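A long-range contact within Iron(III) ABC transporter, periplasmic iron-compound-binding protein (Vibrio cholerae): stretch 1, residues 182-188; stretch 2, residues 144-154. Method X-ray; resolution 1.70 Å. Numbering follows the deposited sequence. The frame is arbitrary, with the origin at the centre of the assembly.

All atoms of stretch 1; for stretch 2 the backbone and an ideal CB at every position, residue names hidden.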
# COMPACT_ATOMS: atom_id res chain seq x y z
N TYR A 182 2.85 5.59 -12.23
CA TYR A 182 3.07 6.69 -13.17
C TYR A 182 4.14 7.66 -12.69
O TYR A 182 5.02 8.07 -13.47
CB TYR A 182 1.74 7.40 -13.44
CG TYR A 182 0.71 6.42 -13.93
CD1 TYR A 182 0.81 5.89 -15.20
CD2 TYR A 182 -0.32 5.97 -13.10
CE1 TYR A 182 -0.08 4.96 -15.67
CE2 TYR A 182 -1.23 5.02 -13.56
CZ TYR A 182 -1.10 4.52 -14.85
OH TYR A 182 -1.99 3.59 -15.34
N LYS A 183 4.08 8.03 -11.42
CA LYS A 183 4.97 9.05 -10.87
C LYS A 183 6.34 8.51 -10.46
O LYS A 183 7.33 9.24 -10.50
CB LYS A 183 4.30 9.76 -9.69
CG LYS A 183 2.99 10.45 -10.04
CD LYS A 183 2.54 11.43 -8.96
CE LYS A 183 1.20 12.05 -9.34
NZ LYS A 183 0.79 13.11 -8.37
N ASP A 184 6.39 7.25 -10.08
CA ASP A 184 7.63 6.66 -9.58
C ASP A 184 8.24 5.65 -10.52
O ASP A 184 9.45 5.60 -10.66
CB ASP A 184 7.41 6.01 -8.21
CG ASP A 184 6.87 6.99 -7.20
OD1 ASP A 184 7.36 8.13 -7.14
OD2 ASP A 184 5.93 6.62 -6.46
N PHE A 185 7.41 4.84 -11.16
CA PHE A 185 7.91 3.76 -12.00
C PHE A 185 8.02 4.19 -13.46
O PHE A 185 8.57 3.45 -14.29
CB PHE A 185 7.02 2.53 -11.85
CG PHE A 185 7.19 1.82 -10.54
CD1 PHE A 185 8.45 1.44 -10.10
CD2 PHE A 185 6.09 1.54 -9.73
CE1 PHE A 185 8.62 0.78 -8.89
CE2 PHE A 185 6.25 0.87 -8.52
CZ PHE A 185 7.51 0.48 -8.10
N GLY A 186 7.48 5.36 -13.78
CA GLY A 186 7.73 6.00 -15.06
C GLY A 186 6.85 5.63 -16.24
O GLY A 186 7.19 5.95 -17.38
N PHE A 187 5.73 4.97 -15.99
CA PHE A 187 4.77 4.72 -17.06
C PHE A 187 3.98 5.99 -17.33
O PHE A 187 3.86 6.85 -16.47
CB PHE A 187 3.79 3.61 -16.67
CG PHE A 187 4.38 2.23 -16.69
CD1 PHE A 187 4.56 1.55 -17.88
CD2 PHE A 187 4.70 1.59 -15.51
CE1 PHE A 187 5.08 0.28 -17.90
CE2 PHE A 187 5.23 0.31 -15.51
CZ PHE A 187 5.41 -0.35 -16.71
N SER A 188 3.42 6.10 -18.53
CA SER A 188 2.43 7.14 -18.79
C SER A 188 1.05 6.47 -18.79
O SER A 188 0.95 5.26 -18.96
CB SER A 188 2.71 7.84 -20.13
OG SER A 188 2.60 6.93 -21.21
N UNK A 144 16.30 1.15 -6.99
CA UNK A 144 15.41 0.27 -7.73
C UNK A 144 14.31 1.06 -8.45
O UNK A 144 14.04 0.83 -9.64
CB UNK A 144 14.79 -0.76 -6.79
N UNK A 145 13.68 1.98 -7.74
CA UNK A 145 12.72 2.90 -8.35
C UNK A 145 13.35 3.65 -9.51
O UNK A 145 12.76 3.74 -10.59
CB UNK A 145 12.19 3.89 -7.31
N UNK A 146 14.54 4.19 -9.28
CA UNK A 146 15.18 5.04 -10.28
C UNK A 146 15.48 4.24 -11.55
O UNK A 146 15.30 4.73 -12.67
CB UNK A 146 16.47 5.65 -9.72
N UNK A 147 15.94 3.00 -11.37
CA UNK A 147 16.29 2.16 -12.51
C UNK A 147 15.06 1.81 -13.35
O UNK A 147 15.09 1.91 -14.57
CB UNK A 147 16.98 0.88 -12.03
N UNK A 148 13.97 1.43 -12.68
CA UNK A 148 12.73 1.10 -13.38
C UNK A 148 12.20 2.30 -14.15
O UNK A 148 11.79 2.18 -15.31
CB UNK A 148 11.67 0.60 -12.39
N UNK A 149 12.20 3.46 -13.50
CA UNK A 149 11.68 4.67 -14.12
C UNK A 149 12.46 5.01 -15.38
O UNK A 149 11.89 5.43 -16.39
CB UNK A 149 11.73 5.84 -13.14
N UNK A 150 13.78 4.85 -15.31
CA UNK A 150 14.63 5.11 -16.46
C UNK A 150 14.23 4.22 -17.61
O UNK A 150 14.02 4.68 -18.73
CB UNK A 150 16.10 4.90 -16.11
N UNK A 151 14.12 2.93 -17.32
CA UNK A 151 13.73 1.95 -18.32
C UNK A 151 12.47 2.38 -19.07
O UNK A 151 12.46 2.45 -20.30
CB UNK A 151 13.51 0.59 -17.66
N UNK A 152 11.41 2.68 -18.32
CA UNK A 152 10.12 3.03 -18.92
C UNK A 152 10.11 4.37 -19.65
O UNK A 152 9.30 4.58 -20.55
CB UNK A 152 9.04 3.05 -17.83
N UNK A 153 10.98 5.28 -19.25
CA UNK A 153 11.13 6.54 -19.96
C UNK A 153 11.94 6.36 -21.24
O UNK A 153 11.76 7.09 -22.22
CB UNK A 153 11.79 7.58 -19.06
N UNK A 154 12.84 5.38 -21.22
CA UNK A 154 13.72 5.09 -22.35
C UNK A 154 13.04 4.16 -23.34
O UNK A 154 13.48 4.00 -24.48
CB UNK A 154 15.03 4.47 -21.86

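Stretch 2 is helical throughout, so its positions meet stretch 1 in a repeating pattern, with 145, 148, 149 and 152 on the near side. At 144, 146 and 147 the ideal CB has nothing of stretch 1 within 5.5 Å, and many residues would suit. The deposited ones are Gln144, Lys146 and Ser147, whose OG donates a hydrogen bond to Gln144 O (2.8 Å).

Position 145 sends its CA-to-CB bond sideways, and its ideal CB lies 4.7 Å from Asp184 O and 5.0 Å from Phe185 CE1. A short side chain would touch little, whereas a long apolar or aromatic one could turn toward the Phe185 ring. The residue is Phe145. Its CE1 lies over one face of that ring, 3.3 Å from Phe185 CZ, and the two planes are only 13° apart but slid so that they barely overlap. Phe145 CD1 also packs against Asp184 CB at 3.6 Å.

Position 148 points toward stretch 1, its ideal CB 4.0 Å from Phe185 CD1. With a hydrocarbon ring so near, a medium-sized aliphatic residue such as valine, leucine or isoleucine fits well. Ile148 is found, its CD1 3.5 Å from Phe185 CE1.

At 149 the CB points sideways, 3.4 Å from Asp184 O, and the backbone lies close to Gly186, the two CA atoms being 4.3 Å apart. A slim, flexible chain could thread past the carbonyls here; a polar donor could also be imagined. Met149 extends with chi1 and chi2 both t, then bends at chi3 (m), bringing CE to 3.1 Å from Lys183 O and 3.2 Å from Asp184 O. Its CA makes a CA-H...O contact with Phe185 O (3.3 Å). The close approach depends on Gly186: a CB there would lie 2.9 Å from Met149 O, a clash, and its positive phi also favours glycine.

Position 152 points toward stretch 1, with its ideal CB 3.6 Å from Phe185 O and 3.5 Å from Gly186 O. These carbonyls call for a short donor, such as serine, threonine or asparagine. Asn152 supplies an amide: ND2 donates a hydrogen bond to Phe185 O (2.7 Å, 161°) and sits over one face of the Phe187 ring, 3.4 Å from Phe187 CE2.

Position 153 points sideways, 5.2 Å from Gly186 O at its ideal CB, so the demands are loose and a polar chain is acceptable. Gln153 makes a marginal contact. Positions 150, 151 and 154 lie beyond stretch 1's reach, leaving the choice free; they hold Gln150, Tyr151 and Gln154.

Stretch 2, residues 144-154: QFKSIMQYNQQ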
# COMPACT_ATOMS: atom_id res chain seq x y z
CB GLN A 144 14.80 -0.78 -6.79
CG GLN A 144 15.81 -1.79 -6.23
CD GLN A 144 15.24 -2.65 -5.10
OE1 GLN A 144 14.51 -2.17 -4.23
NE2 GLN A 144 15.57 -3.94 -5.11
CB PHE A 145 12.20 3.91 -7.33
CG PHE A 145 10.99 3.45 -6.56
CD1 PHE A 145 9.72 3.54 -7.12
CD2 PHE A 145 11.12 2.93 -5.29
CE1 PHE A 145 8.59 3.11 -6.41
CE2 PHE A 145 10.01 2.50 -4.57
CZ PHE A 145 8.75 2.58 -5.13
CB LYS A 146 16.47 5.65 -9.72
CG LYS A 146 16.25 6.61 -8.56
CD LYS A 146 15.48 7.84 -8.99
CE LYS A 146 15.22 8.79 -7.80
NZ LYS A 146 16.47 9.25 -7.13
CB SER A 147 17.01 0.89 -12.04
OG SER A 147 16.15 0.09 -11.25
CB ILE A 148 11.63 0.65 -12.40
CG1 ILE A 148 12.03 -0.67 -11.75
CG2 ILE A 148 10.30 0.55 -13.13
CD1 ILE A 148 11.25 -0.99 -10.48
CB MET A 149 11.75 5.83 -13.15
CG MET A 149 11.70 7.18 -13.83
SD MET A 149 11.37 8.48 -12.65
CE MET A 149 9.61 8.25 -12.41
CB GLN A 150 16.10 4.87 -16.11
CG GLN A 150 16.68 5.92 -15.21
CD GLN A 150 18.18 5.79 -15.09
OE1 GLN A 150 18.89 5.68 -16.10
NE2 GLN A 150 18.68 5.76 -13.86
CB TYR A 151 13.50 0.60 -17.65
CG TYR A 151 13.26 -0.54 -18.60
CD1 TYR A 151 14.30 -1.39 -18.97
CD2 TYR A 151 12.00 -0.78 -19.14
CE1 TYR A 151 14.09 -2.43 -19.85
CE2 TYR A 151 11.78 -1.82 -20.01
CZ TYR A 151 12.83 -2.64 -20.37
OH TYR A 151 12.61 -3.69 -21.24
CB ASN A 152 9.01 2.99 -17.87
CG ASN A 152 8.76 1.59 -17.37
OD1 ASN A 152 8.90 0.62 -18.11
ND2 ASN A 152 8.40 1.47 -16.10
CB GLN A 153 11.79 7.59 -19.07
CG GLN A 153 10.95 7.98 -17.88
CD GLN A 153 11.62 9.01 -17.01
OE1 GLN A 153 12.84 9.19 -17.08
NE2 GLN A 153 10.84 9.70 -16.19
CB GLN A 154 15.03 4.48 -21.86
CG GLN A 154 15.87 5.44 -21.01
CD GLN A 154 17.18 4.82 -20.54
OE1 GLN A 154 17.37 3.60 -20.59
NE2 GLN A 154 18.10 5.66 -20.07
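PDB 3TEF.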